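Local coordinates for protein chitin deacetylase (PDB 5ZNT) that removes the N-acetyl groups of N-acetylglucosamine residues in chitin with the help of zinc, yielding chitosan and acetate, at residues 43-48 with 144-149. Residues are numbered along the deposited sequence; the frame is centred on the assembly and turned at random.
Sequences TFDDAI and GVRAPY. With ZN (zinc ion), chain C.
R146 meets D45 in a buried salt bridge beside the zinc site of the carbohydrate esterase 4 deacetylase domain, where strand 38-45 of the parallel sheet ends in the T43-F44-D45-D46 motif of the family. The charge pairing rests on one branch of each group: NH1 of R146 lies 3.2 Å from OD1 of D45, on the syn side of the carboxylate and slightly out of its plane. An N-H...O angle of 140° and planes turned 53° apart show a bent, single-point bond rather than a two-pronged one. Two torsions place the guanidinium: CG anti to the backbone N carries the chain across, and the bend at chi3 (-73°) brings NH1 beside T43, whose OG1 stands 3.0 Å from it near the guanidinium plane. The rest of the head is held elsewhere, NE by the carbonyl of S170 and the cation by the ring of Y268, while the carbonyl oxygen of R146 accepts a hydrogen bond from ND1 of H101, whose NE2 binds the zinc.

The metal contacts give a second group. D46 OD1 binds zinc at 2.1 Å, and H101 and H105 complete the protein ligands; three waters fill the remaining positions. The other oxygen of D45, OD2, accepts a hydrogen bond from one of these zinc-bound waters, whose oxygen lies 2.8 Å from OD2, linking the arginine to the metal's first shell without D45 itself binding zinc. An asparagine in place of D45 would probably leave the charge of R146 without its carboxylate mate and weaken the hold on this water. Across the zinc from OD1 of D46, another bound water accepts from the backbone N of Y149, 2.8 Å from its oxygen.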
# COMPACT_ATOMS: atom_id res chain seq x y z
N THR A 43 -5.57 1.10 1.53
CA THR A 43 -4.91 0.89 0.24
C THR A 43 -5.89 0.27 -0.74
O THR A 43 -6.88 -0.35 -0.34
CB THR A 43 -3.65 0.00 0.35
OG1 THR A 43 -4.03 -1.37 0.55
CG2 THR A 43 -2.74 0.44 1.52
N PHE A 44 -5.57 0.43 -2.03
CA PHE A 44 -6.31 -0.18 -3.13
C PHE A 44 -5.34 -0.80 -4.13
O PHE A 44 -4.37 -0.14 -4.54
CB PHE A 44 -7.19 0.86 -3.84
CG PHE A 44 -8.20 1.48 -2.95
CD1 PHE A 44 -9.37 0.79 -2.63
CD2 PHE A 44 -7.98 2.73 -2.38
CE1 PHE A 44 -10.31 1.36 -1.77
CE2 PHE A 44 -8.92 3.30 -1.53
CZ PHE A 44 -10.08 2.61 -1.24
N ASP A 45 -5.61 -2.02 -4.52
CA ASP A 45 -4.74 -2.64 -5.49
C ASP A 45 -5.37 -2.52 -6.86
O ASP A 45 -6.56 -2.18 -7.03
CB ASP A 45 -4.38 -4.06 -5.08
CG ASP A 45 -3.50 -4.10 -3.85
OD1 ASP A 45 -3.22 -3.03 -3.28
OD2 ASP A 45 -3.09 -5.23 -3.47
N ASP A 46 -4.51 -2.82 -7.81
CA ASP A 46 -4.80 -3.09 -9.20
C ASP A 46 -5.34 -1.85 -9.88
O ASP A 46 -5.32 -0.84 -9.32
CB ASP A 46 -5.90 -4.17 -9.45
CG ASP A 46 -5.69 -5.52 -8.73
OD1 ASP A 46 -4.61 -5.74 -8.24
OD2 ASP A 46 -6.69 -6.30 -8.72
N ALA A 47 -5.76 -1.96 -11.11
CA ALA A 47 -5.94 -0.84 -12.03
C ALA A 47 -6.77 0.33 -11.51
O ALA A 47 -7.62 0.15 -10.75
CB ALA A 47 -6.44 -1.32 -13.38
N ILE A 48 -6.46 1.51 -11.99
CA ILE A 48 -7.27 2.65 -11.70
C ILE A 48 -7.87 3.01 -13.06
O ILE A 48 -7.18 3.33 -13.95
CB ILE A 48 -6.48 3.84 -11.16
CG1 ILE A 48 -5.89 3.51 -9.81
CG2 ILE A 48 -7.37 5.04 -11.11
CD1 ILE A 48 -5.18 4.63 -9.19
N GLY A 144 6.92 2.63 -3.38
CA GLY A 144 6.47 1.40 -2.75
C GLY A 144 6.16 0.28 -3.73
O GLY A 144 5.87 0.53 -4.91
N VAL A 145 6.21 -0.96 -3.25
CA VAL A 145 5.97 -2.15 -4.04
C VAL A 145 5.02 -3.05 -3.28
O VAL A 145 5.18 -3.25 -2.07
CB VAL A 145 7.29 -2.92 -4.32
CG1 VAL A 145 6.98 -4.29 -4.96
CG2 VAL A 145 8.21 -2.11 -5.23
N ARG A 146 4.05 -3.64 -4.00
CA ARG A 146 3.29 -4.77 -3.49
C ARG A 146 3.18 -5.80 -4.60
O ARG A 146 2.72 -5.47 -5.70
CB ARG A 146 1.90 -4.36 -3.01
CG ARG A 146 1.02 -5.55 -2.56
CD ARG A 146 -0.26 -5.04 -1.87
NE ARG A 146 -0.01 -4.51 -0.52
CZ ARG A 146 -0.89 -3.81 0.19
NH1 ARG A 146 -2.10 -3.53 -0.31
NH2 ARG A 146 -0.56 -3.39 1.42
N ALA A 147 3.58 -7.04 -4.32
CA ALA A 147 3.58 -8.10 -5.34
C ALA A 147 2.17 -8.65 -5.56
O ALA A 147 1.39 -8.78 -4.61
CB ALA A 147 4.51 -9.25 -4.94
N PRO A 148 1.83 -8.95 -6.82
CA PRO A 148 0.58 -9.66 -7.11
C PRO A 148 0.44 -10.92 -6.27
O PRO A 148 1.42 -11.63 -6.00
CB PRO A 148 0.71 -9.99 -8.61
CG PRO A 148 1.53 -8.85 -9.16
CD PRO A 148 2.56 -8.58 -8.05
N TYR A 149 -0.80 -11.17 -5.85
CA TYR A 149 -1.20 -12.31 -5.01
C TYR A 149 -0.38 -12.39 -3.71
O TYR A 149 -0.32 -13.46 -3.08
CB TYR A 149 -1.17 -13.62 -5.83
CG TYR A 149 -1.86 -13.40 -7.17
CD1 TYR A 149 -3.25 -13.42 -7.29
CD2 TYR A 149 -1.11 -13.05 -8.30
CE1 TYR A 149 -3.88 -13.16 -8.52
CE2 TYR A 149 -1.74 -12.77 -9.53
CZ TYR A 149 -3.11 -12.82 -9.62
OH TYR A 149 -3.72 -12.55 -10.82
ZN ZN C . -3.53 -7.39 -7.42
O HOH W 1 -3.97 -7.28 -5.17
O HOH W 2 -5.39 -8.47 -7.53
O HOH W 3 -2.73 -9.10 -6.10